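Local coordinates for YaeQ family protein (Pseudomonas syringae pv. tomato, PDB 2OT9) that is of unknown function but belongs to the YaeQ family, grouped in the PDDEXK clan and so possibly related to nucleases of that clan, at residues A[12-17]-A[46-51]; A[40-45]-A[135-140]. One frame throughout, in Å; residues are numbered along the deposited sequence.

Interaction 1: A[12-17]-A[46-51]; sequences LNLTDL and AYAFWY
Leu14 and Tyr51 make the closest approach between segments 12-17 and 46-51: CD2 of Leu14 comes within 3.6 Å of Tyr51 CB. The two side chains cross obliquely, and the same methyl lies 3.9 Å from Tyr51 CG, meeting the ring at a slant. With CG anti to the backbone N in both leucines (chi1 177° for Leu14, 172° for Leu12), each side chain extends from the strand toward the helix end. Leu14 CD2 also lies 3.9 Å from Ala48 O, the residue whose CA is nearest that of Leu14. Leu12 CD2 sits 4.0 Å from Ala48 CB and is equally near Tyr47 CD2, arriving at the edge of that ring, close to its plane. The two tyrosines also meet, with CZ of Tyr47 in the plane of the Tyr51 ring at its edge. No direct hydrogen bond joins the segments, but one water does. It donates to Asp16 OD2 at 2.7 Å and to Ala48 O at 2.9 Å, so a carbonyl that otherwise receives a weak bond from Tyr51 N is linked to the strand's carboxylate. Asp16 OD2 also forms a salt bridge with Arg179 NH2, and that nitrogen bonds Phe49 O. Strands 21-31 and 147-155 flank strand 6-16; Tyr47 and Tyr51 touch Val25 of the former, Leu12 and Leu14 Val152 of the latter. This is helix-on-sheet packing: Ala48 and the ring edge of Tyr47, with Tyr51 just beyond helix 37-49, receive the leucine methyls of strand 6-16 in the mixed sheet.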
ATOM      1  N   LEU A  12      -9.335   8.328   8.056  1.00 24.33           N
ATOM      2  CA  LEU A  12      -9.933   7.194   7.351  1.00 24.36           C
ATOM      3  C   LEU A  12     -11.173   6.649   8.073  1.00 24.45           C
ATOM      4  O   LEU A  12     -11.069   6.211   9.222  1.00 24.58           O
ATOM      5  CB  LEU A  12      -8.899   6.068   7.188  1.00 24.23           C
ATOM      6  CG  LEU A  12      -9.356   4.700   6.647  1.00 24.69           C
ATOM      7  CD1 LEU A  12      -9.879   4.808   5.210  1.00 24.19           C
ATOM      8  CD2 LEU A  12      -8.195   3.701   6.709  1.00 23.07           C
ATOM      9  N   ASN A  13     -12.331   6.695   7.409  1.00 24.25           N
ATOM     10  CA  ASN A  13     -13.502   5.921   7.844  1.00 24.69           C
ATOM     11  C   ASN A  13     -13.583   4.655   7.009  1.00 24.50           C
ATOM     12  O   ASN A  13     -13.895   4.711   5.812  1.00 24.96           O
ATOM     13  CB  ASN A  13     -14.810   6.716   7.714  1.00 25.36           C
ATOM     14  CG  ASN A  13     -14.824   7.963   8.582  1.00 27.95           C
ATOM     15  OD1 ASN A  13     -14.296   7.967   9.688  1.00 31.54           O
ATOM     16  ND2 ASN A  13     -15.434   9.024   8.082  1.00 29.40           N
ATOM     17  N   LEU A  14     -13.287   3.522   7.640  1.00 23.89           N
ATOM     18  CA  LEU A  14     -13.184   2.238   6.944  1.00 24.01           C
ATOM     19  C   LEU A  14     -14.374   1.331   7.235  1.00 23.92           C
ATOM     20  O   LEU A  14     -14.709   1.091   8.408  1.00 24.04           O
ATOM     21  CB  LEU A  14     -11.873   1.553   7.359  1.00 23.64           C
ATOM     22  CG  LEU A  14     -11.555   0.147   6.823  1.00 24.88           C
ATOM     23  CD1 LEU A  14     -11.437   0.132   5.287  1.00 22.82           C
ATOM     24  CD2 LEU A  14     -10.292  -0.386   7.496  1.00 24.79           C
ATOM     25  N   THR A  15     -15.026   0.859   6.169  1.00 24.26           N
ATOM     26  CA  THR A  15     -16.131  -0.108   6.241  1.00 24.49           C
ATOM     27  C   THR A  15     -15.745  -1.286   5.342  1.00 25.35           C
ATOM     28  O   THR A  15     -16.015  -1.287   4.126  1.00 25.41           O
ATOM     29  CB  THR A  15     -17.476   0.501   5.743  1.00 24.77           C
ATOM     30  OG1 THR A  15     -17.835   1.618   6.565  1.00 23.54           O
ATOM     31  CG2 THR A  15     -18.580  -0.511   5.822  1.00 24.84           C
ATOM     32  N   ASP A  16     -15.078  -2.264   5.938  1.00 24.56           N
ATOM     33  CA  ASP A  16     -14.565  -3.397   5.186  1.00 25.05           C
ATOM     34  C   ASP A  16     -15.516  -4.561   5.410  1.00 24.57           C
ATOM     35  O   ASP A  16     -15.481  -5.232   6.445  1.00 24.41           O
ATOM     36  CB  ASP A  16     -13.125  -3.702   5.618  1.00 24.49           C
ATOM     37  CG  ASP A  16     -12.541  -4.941   4.954  1.00 26.21           C
ATOM     38  OD1 ASP A  16     -13.270  -5.743   4.324  1.00 26.99           O
ATOM     39  OD2 ASP A  16     -11.311  -5.114   5.079  1.00 28.27           O
ATOM     40  N   LEU A  17     -16.393  -4.771   4.436  1.00 24.44           N
ATOM     41  CA  LEU A  17     -17.433  -5.781   4.552  1.00 24.69           C
ATOM     42  C   LEU A  17     -16.901  -7.193   4.357  1.00 25.30           C
ATOM     43  O   LEU A  17     -17.532  -8.145   4.769  1.00 25.27           O
ATOM     44  CB  LEU A  17     -18.555  -5.497   3.557  1.00 24.42           C
ATOM     45  CG  LEU A  17     -19.216  -4.131   3.720  1.00 24.14           C
ATOM     46  CD1 LEU A  17     -20.241  -3.953   2.648  1.00 22.35           C
ATOM     47  CD2 LEU A  17     -19.846  -3.957   5.109  1.00 23.76           C
ATOM     48  N   ALA A  46      -2.997   0.826   0.581  1.00 22.03           N
ATOM     49  CA  ALA A  46      -2.469  -0.372   1.270  1.00 22.82           C
ATOM     50  C   ALA A  46      -2.852  -0.374   2.754  1.00 22.61           C
ATOM     51  O   ALA A  46      -3.200  -1.407   3.322  1.00 22.86           O
ATOM     52  CB  ALA A  46      -0.920  -0.441   1.128  1.00 21.59           C
ATOM     53  N   TYR A  47      -2.737   0.787   3.385  1.00 22.99           N
ATOM     54  CA  TYR A  47      -3.121   0.949   4.786  1.00 23.45           C
ATOM     55  C   TYR A  47      -4.573   0.522   5.027  1.00 23.91           C
ATOM     56  O   TYR A  47      -4.849  -0.220   5.979  1.00 24.06           O
ATOM     57  CB  TYR A  47      -2.905   2.406   5.251  1.00 23.78           C
ATOM     58  CG  TYR A  47      -3.121   2.579   6.741  1.00 22.73           C
ATOM     59  CD1 TYR A  47      -2.144   2.190   7.655  1.00 21.96           C
ATOM     60  CD2 TYR A  47      -4.317   3.102   7.230  1.00 22.95           C
ATOM     61  CE1 TYR A  47      -2.346   2.315   9.016  1.00 23.89           C
ATOM     62  CE2 TYR A  47      -4.535   3.240   8.590  1.00 24.24           C
ATOM     63  CZ  TYR A  47      -3.545   2.845   9.478  1.00 24.58           C
ATOM     64  OH  TYR A  47      -3.750   2.971  10.824  1.00 26.59           O
ATOM     65  N   ALA A  48      -5.501   1.018   4.188  1.00 23.61           N
ATOM     66  CA  ALA A  48      -6.918   0.669   4.307  1.00 23.25           C
ATOM     67  C   ALA A  48      -7.133  -0.822   4.002  1.00 22.89           C
ATOM     68  O   ALA A  48      -7.867  -1.524   4.720  1.00 22.88           O
ATOM     69  CB  ALA A  48      -7.770   1.539   3.374  1.00 23.37           C
ATOM     70  N   PHE A  49      -6.449  -1.310   2.971  1.00 22.41           N
ATOM     71  CA  PHE A  49      -6.667  -2.651   2.441  1.00 22.86           C
ATOM     72  C   PHE A  49      -6.148  -3.750   3.374  1.00 23.48           C
ATOM     73  O   PHE A  49      -6.694  -4.856   3.405  1.00 23.72           O
ATOM     74  CB  PHE A  49      -6.014  -2.762   1.063  1.00 23.56           C
ATOM     75  CG  PHE A  49      -6.448  -3.961   0.277  1.00 24.69           C
ATOM     76  CD1 PHE A  49      -7.789  -4.134  -0.083  1.00 24.99           C
ATOM     77  CD2 PHE A  49      -5.511  -4.902  -0.134  1.00 23.96           C
ATOM     78  CE1 PHE A  49      -8.202  -5.256  -0.841  1.00 26.26           C
ATOM     79  CE2 PHE A  49      -5.911  -6.027  -0.894  1.00 24.67           C
ATOM     80  CZ  PHE A  49      -7.249  -6.197  -1.239  1.00 24.80           C
ATOM     81  N   TRP A  50      -5.108  -3.441   4.138  1.00 23.06           N
ATOM     82  CA  TRP A  50      -4.579  -4.390   5.113  1.00 24.01           C
ATOM     83  C   TRP A  50      -4.604  -3.875   6.537  1.00 24.33           C
ATOM     84  O   TRP A  50      -3.793  -4.301   7.360  1.00 24.74           O
ATOM     85  CB  TRP A  50      -3.161  -4.815   4.719  1.00 23.33           C
ATOM     86  CG  TRP A  50      -3.134  -5.751   3.551  1.00 22.94           C
ATOM     87  CD1 TRP A  50      -3.560  -7.054   3.529  1.00 22.87           C
ATOM     88  CD2 TRP A  50      -2.626  -5.470   2.248  1.00 22.43           C
ATOM     89  NE1 TRP A  50      -3.371  -7.583   2.287  1.00 22.96           N
ATOM     90  CE2 TRP A  50      -2.776  -6.643   1.483  1.00 23.40           C
ATOM     91  CE3 TRP A  50      -2.055  -4.331   1.649  1.00 25.14           C
ATOM     92  CZ2 TRP A  50      -2.365  -6.725   0.134  1.00 23.99           C
ATOM     93  CZ3 TRP A  50      -1.642  -4.405   0.312  1.00 24.31           C
ATOM     94  CH2 TRP A  50      -1.797  -5.595  -0.431  1.00 23.61           C
ATOM     95  N   TYR A  51      -5.551  -2.978   6.823  1.00 25.16           N
ATOM     96  CA  TYR A  51      -5.678  -2.352   8.133  1.00 25.52           C
ATOM     97  C   TYR A  51      -5.589  -3.321   9.324  1.00 26.99           C
ATOM     98  O   TYR A  51      -6.226  -4.377   9.324  1.00 26.07           O
ATOM     99  CB  TYR A  51      -6.977  -1.531   8.258  1.00 26.00           C
ATOM    100  CG  TYR A  51      -7.032  -0.897   9.621  1.00 26.27           C
ATOM    101  CD1 TYR A  51      -6.256   0.234   9.919  1.00 26.92           C
ATOM    102  CD2 TYR A  51      -7.775  -1.481  10.653  1.00 26.94           C
ATOM    103  CE1 TYR A  51      -6.266   0.784  11.211  1.00 26.54           C
ATOM    104  CE2 TYR A  51      -7.780  -0.943  11.932  1.00 29.32           C
ATOM    105  CZ  TYR A  51      -7.022   0.182  12.201  1.00 29.21           C
ATOM    106  OH  TYR A  51      -7.046   0.697  13.483  1.00 33.16           O
TER
HETATM  107  O   HOH W   1      -9.377  -3.563   6.092  1.00 25.12           O

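Interaction 2: A[40-45]-A[135-140]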
HETATM    1  N   MSE A  40       2.435   8.033  -2.430  1.00 21.06           N
HETATM    2  CA  MSE A  40       1.765   8.200  -1.147  1.00 21.61           C
HETATM    3  C   MSE A  40       0.343   7.634  -1.165  1.00 21.30           C
HETATM    4  O   MSE A  40      -0.067   6.934  -0.236  1.00 21.69           O
HETATM    5  CB  MSE A  40       1.723   9.677  -0.752  1.00 22.25           C
HETATM    6  CG  MSE A  40       0.729   9.907   0.387  1.00 28.04           C
HETATM    7 SE   MSE A  40       1.150  11.518   1.375  0.45 30.47          SE
HETATM    8  CE  MSE A  40       2.832  10.862   2.033  1.00 33.11           C
ATOM      9  N   THR A  41      -0.407   7.935  -2.220  1.00 20.65           N
ATOM     10  CA  THR A  41      -1.769   7.431  -2.359  1.00 20.90           C
ATOM     11  C   THR A  41      -1.830   5.905  -2.385  1.00 21.19           C
ATOM     12  O   THR A  41      -2.718   5.310  -1.779  1.00 20.86           O
ATOM     13  CB  THR A  41      -2.445   8.051  -3.591  1.00 20.91           C
ATOM     14  OG1 THR A  41      -2.484   9.480  -3.399  1.00 21.72           O
ATOM     15  CG2 THR A  41      -3.855   7.500  -3.789  1.00 21.26           C
ATOM     16  N   VAL A  42      -0.877   5.272  -3.066  1.00 21.55           N
ATOM     17  CA  VAL A  42      -0.800   3.810  -3.037  1.00 20.99           C
ATOM     18  C   VAL A  42      -0.538   3.306  -1.601  1.00 21.76           C
ATOM     19  O   VAL A  42      -1.157   2.325  -1.168  1.00 22.01           O
ATOM     20  CB  VAL A  42       0.246   3.255  -4.032  1.00 20.57           C
ATOM     21  CG1 VAL A  42       0.228   1.728  -4.014  1.00 21.03           C
ATOM     22  CG2 VAL A  42      -0.094   3.721  -5.475  1.00 19.82           C
ATOM     23  N   ARG A  43       0.347   3.974  -0.864  1.00 21.71           N
ATOM     24  CA  ARG A  43       0.553   3.626   0.559  1.00 22.42           C
ATOM     25  C   ARG A  43      -0.736   3.747   1.388  1.00 21.87           C
ATOM     26  O   ARG A  43      -0.995   2.914   2.264  1.00 21.01           O
ATOM     27  CB  ARG A  43       1.647   4.497   1.183  1.00 22.56           C
ATOM     28  CG  ARG A  43       3.036   4.179   0.658  1.00 25.01           C
ATOM     29  CD  ARG A  43       4.098   4.438   1.730  1.00 28.94           C
ATOM     30  NE  ARG A  43       4.204   5.852   2.082  1.00 29.45           N
ATOM     31  CZ  ARG A  43       4.845   6.317   3.153  1.00 34.18           C
ATOM     32  NH1 ARG A  43       4.890   7.635   3.376  1.00 34.68           N
ATOM     33  NH2 ARG A  43       5.440   5.471   4.003  1.00 34.10           N
ATOM     34  N   LEU A  44      -1.527   4.791   1.128  1.00 22.34           N
ATOM     35  CA  LEU A  44      -2.815   4.969   1.834  1.00 22.77           C
ATOM     36  C   LEU A  44      -3.829   3.872   1.494  1.00 23.20           C
ATOM     37  O   LEU A  44      -4.570   3.391   2.374  1.00 22.95           O
ATOM     38  CB  LEU A  44      -3.441   6.343   1.533  1.00 23.56           C
ATOM     39  CG  LEU A  44      -2.603   7.593   1.799  1.00 23.20           C
ATOM     40  CD1 LEU A  44      -3.430   8.859   1.491  1.00 24.23           C
ATOM     41  CD2 LEU A  44      -2.070   7.624   3.202  1.00 24.37           C
ATOM     42  N   LEU A  45      -3.879   3.476   0.223  1.00 22.87           N
ATOM     43  CA  LEU A  45      -4.747   2.360  -0.180  1.00 23.26           C
ATOM     44  C   LEU A  45      -4.310   1.078   0.530  1.00 22.85           C
ATOM     45  O   LEU A  45      -5.145   0.326   1.007  1.00 22.13           O
ATOM     46  CB  LEU A  45      -4.674   2.140  -1.697  1.00 23.19           C
ATOM     47  CG  LEU A  45      -5.419   3.149  -2.574  1.00 25.34           C
ATOM     48  CD1 LEU A  45      -5.055   2.922  -4.053  1.00 26.84           C
ATOM     49  CD2 LEU A  45      -6.925   3.049  -2.341  1.00 26.92           C
ATOM     50  N   ASP A 135      -5.417   5.028 -14.060  1.00 25.98           N
ATOM     51  CA  ASP A 135      -6.479   6.033 -14.195  1.00 25.87           C
ATOM     52  C   ASP A 135      -7.063   6.455 -12.845  1.00 25.19           C
ATOM     53  O   ASP A 135      -7.074   7.637 -12.543  1.00 25.18           O
ATOM     54  CB  ASP A 135      -7.566   5.640 -15.216  1.00 26.54           C
ATOM     55  CG  ASP A 135      -8.323   4.339 -14.859  0.70 28.32           C
ATOM     56  OD1 ASP A 135      -8.055   3.684 -13.824  0.70 29.49           O
ATOM     57  OD2 ASP A 135      -9.217   3.971 -15.659  0.70 30.92           O
ATOM     58  N   VAL A 136      -7.510   5.500 -12.029  1.00 24.33           N
ATOM     59  CA  VAL A 136      -8.110   5.844 -10.724  1.00 23.50           C
ATOM     60  C   VAL A 136      -7.058   6.370  -9.740  1.00 22.81           C
ATOM     61  O   VAL A 136      -7.344   7.211  -8.883  1.00 22.24           O
ATOM     62  CB  VAL A 136      -8.912   4.660 -10.103  1.00 24.02           C
ATOM     63  CG1 VAL A 136      -7.998   3.480  -9.706  1.00 24.02           C
ATOM     64  CG2 VAL A 136      -9.738   5.140  -8.890  1.00 24.90           C
ATOM     65  N   LEU A 137      -5.839   5.863  -9.861  1.00 22.08           N
ATOM     66  CA  LEU A 137      -4.775   6.334  -9.007  1.00 22.32           C
ATOM     67  C   LEU A 137      -4.553   7.820  -9.265  1.00 22.12           C
ATOM     68  O   LEU A 137      -4.444   8.597  -8.322  1.00 22.14           O
ATOM     69  CB  LEU A 137      -3.483   5.535  -9.243  1.00 22.02           C
ATOM     70  CG  LEU A 137      -2.262   5.987  -8.460  1.00 22.93           C
ATOM     71  CD1 LEU A 137      -2.592   5.998  -6.952  1.00 21.18           C
ATOM     72  CD2 LEU A 137      -1.103   5.048  -8.772  1.00 24.35           C
ATOM     73  N   GLU A 138      -4.523   8.223 -10.530  1.00 22.32           N
ATOM     74  CA  GLU A 138      -4.286   9.641 -10.841  1.00 23.37           C
ATOM     75  C   GLU A 138      -5.383  10.556 -10.303  1.00 23.34           C
ATOM     76  O   GLU A 138      -5.091  11.637  -9.767  1.00 23.46           O
ATOM     77  CB  GLU A 138      -4.048   9.856 -12.335  1.00 23.87           C
ATOM     78  CG  GLU A 138      -2.589   9.524 -12.701  1.00 27.69           C
ATOM     79  CD  GLU A 138      -2.265   9.788 -14.164  0.80 30.65           C
ATOM     80  OE1 GLU A 138      -3.022  10.533 -14.826  0.65 32.86           O
ATOM     81  OE2 GLU A 138      -1.243   9.249 -14.642  0.80 32.67           O
ATOM     82  N   VAL A 139      -6.630  10.101 -10.426  1.00 23.86           N
ATOM     83  CA  VAL A 139      -7.795  10.793  -9.863  1.00 23.72           C
ATOM     84  C   VAL A 139      -7.694  10.948  -8.341  1.00 23.32           C
ATOM     85  O   VAL A 139      -7.931  12.038  -7.806  1.00 23.57           O
ATOM     86  CB  VAL A 139      -9.088  10.026 -10.194  1.00 23.93           C
ATOM     87  CG1 VAL A 139     -10.244  10.502  -9.311  1.00 26.44           C
ATOM     88  CG2 VAL A 139      -9.441  10.146 -11.662  1.00 25.03           C
ATOM     89  N   LEU A 140      -7.375   9.853  -7.649  1.00 22.91           N
ATOM     90  CA  LEU A 140      -7.229   9.875  -6.190  1.00 23.34           C
ATOM     91  C   LEU A 140      -6.096  10.764  -5.695  1.00 23.37           C
ATOM     92  O   LEU A 140      -6.260  11.478  -4.704  1.00 23.57           O
ATOM     93  CB  LEU A 140      -7.095   8.456  -5.605  1.00 23.07           C
ATOM     94  CG  LEU A 140      -8.400   7.656  -5.548  1.00 24.36           C
ATOM     95  CD1 LEU A 140      -8.105   6.175  -5.301  1.00 26.38           C
ATOM     96  CD2 LEU A 140      -9.346   8.198  -4.461  1.00 23.80           C
TER
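In Leu137, chi1 (177°) sets CG anti to the backbone N and chi2 (55°) then places CD1, which meets CG2 of Thr41; that methyl is placed by being anti to its own N, while OG1 lies beside the N. Thr41 CG2 lies 3.7 Å from Leu137 CD1, the two side chains sliding past each other in opposite directions. The same methyl is 3.8 Å from CB of Leu140, whose side chain crosses that of Thr41 at about a right angle. Thr41 OG1 takes no part in this apolar contact, being hydrogen-bonded to Glu37 O one turn earlier in the helix. A bound sodium ion lies about 4 Å from the Thr41 side chain, a separation that does not by itself establish coordination. Val42 directs CG2 anti to its carbonyl carbon, and this methyl meets both branches of Leu137, CD1 at 3.7 Å and CD2 at the same separation, again with the side chains near perpendicular. The contact is thus a helix-helix packing of the domain core: the axes of segments 40-45 and 135-140 approach to 10.1 Å at an angle of 101°. So steep a crossing confines the touch to a small patch, and 219 Å² is buried in total, with all five touching residues buried. Leu45 joins last, its CD2 being 4.5 Å from Leu140 CD1, a looser meeting. No hydrogen bond joins the two segments. Tyr107 lies against both Val42 and Leu137, while Trp150 of strand 147-155 touches Thr41 and Leu45, and Leu140 rests on His168 and Val170 of strand 166-174.

Overall arrangement
Interactions 1 and 2 both use helix 37-49 and lie with centres 14 Å apart. Segments 40-45 and 46-51 adjoin in sequence, so interaction 2 occupies the earlier part of the helix and interaction 1 its C-terminal end. Along the chain the order is 12-17, 40-45, 46-51, 135-140, so the contacts cross. Interaction 1 seats the helix on strand 6-16 of the mixed sheet, and interaction 2 sets helix 134-141 across helix 37-49, at a steep angle. Together they tie the early strand and helix to a helix late in sequence, so distant parts of the chain meet in one buried core.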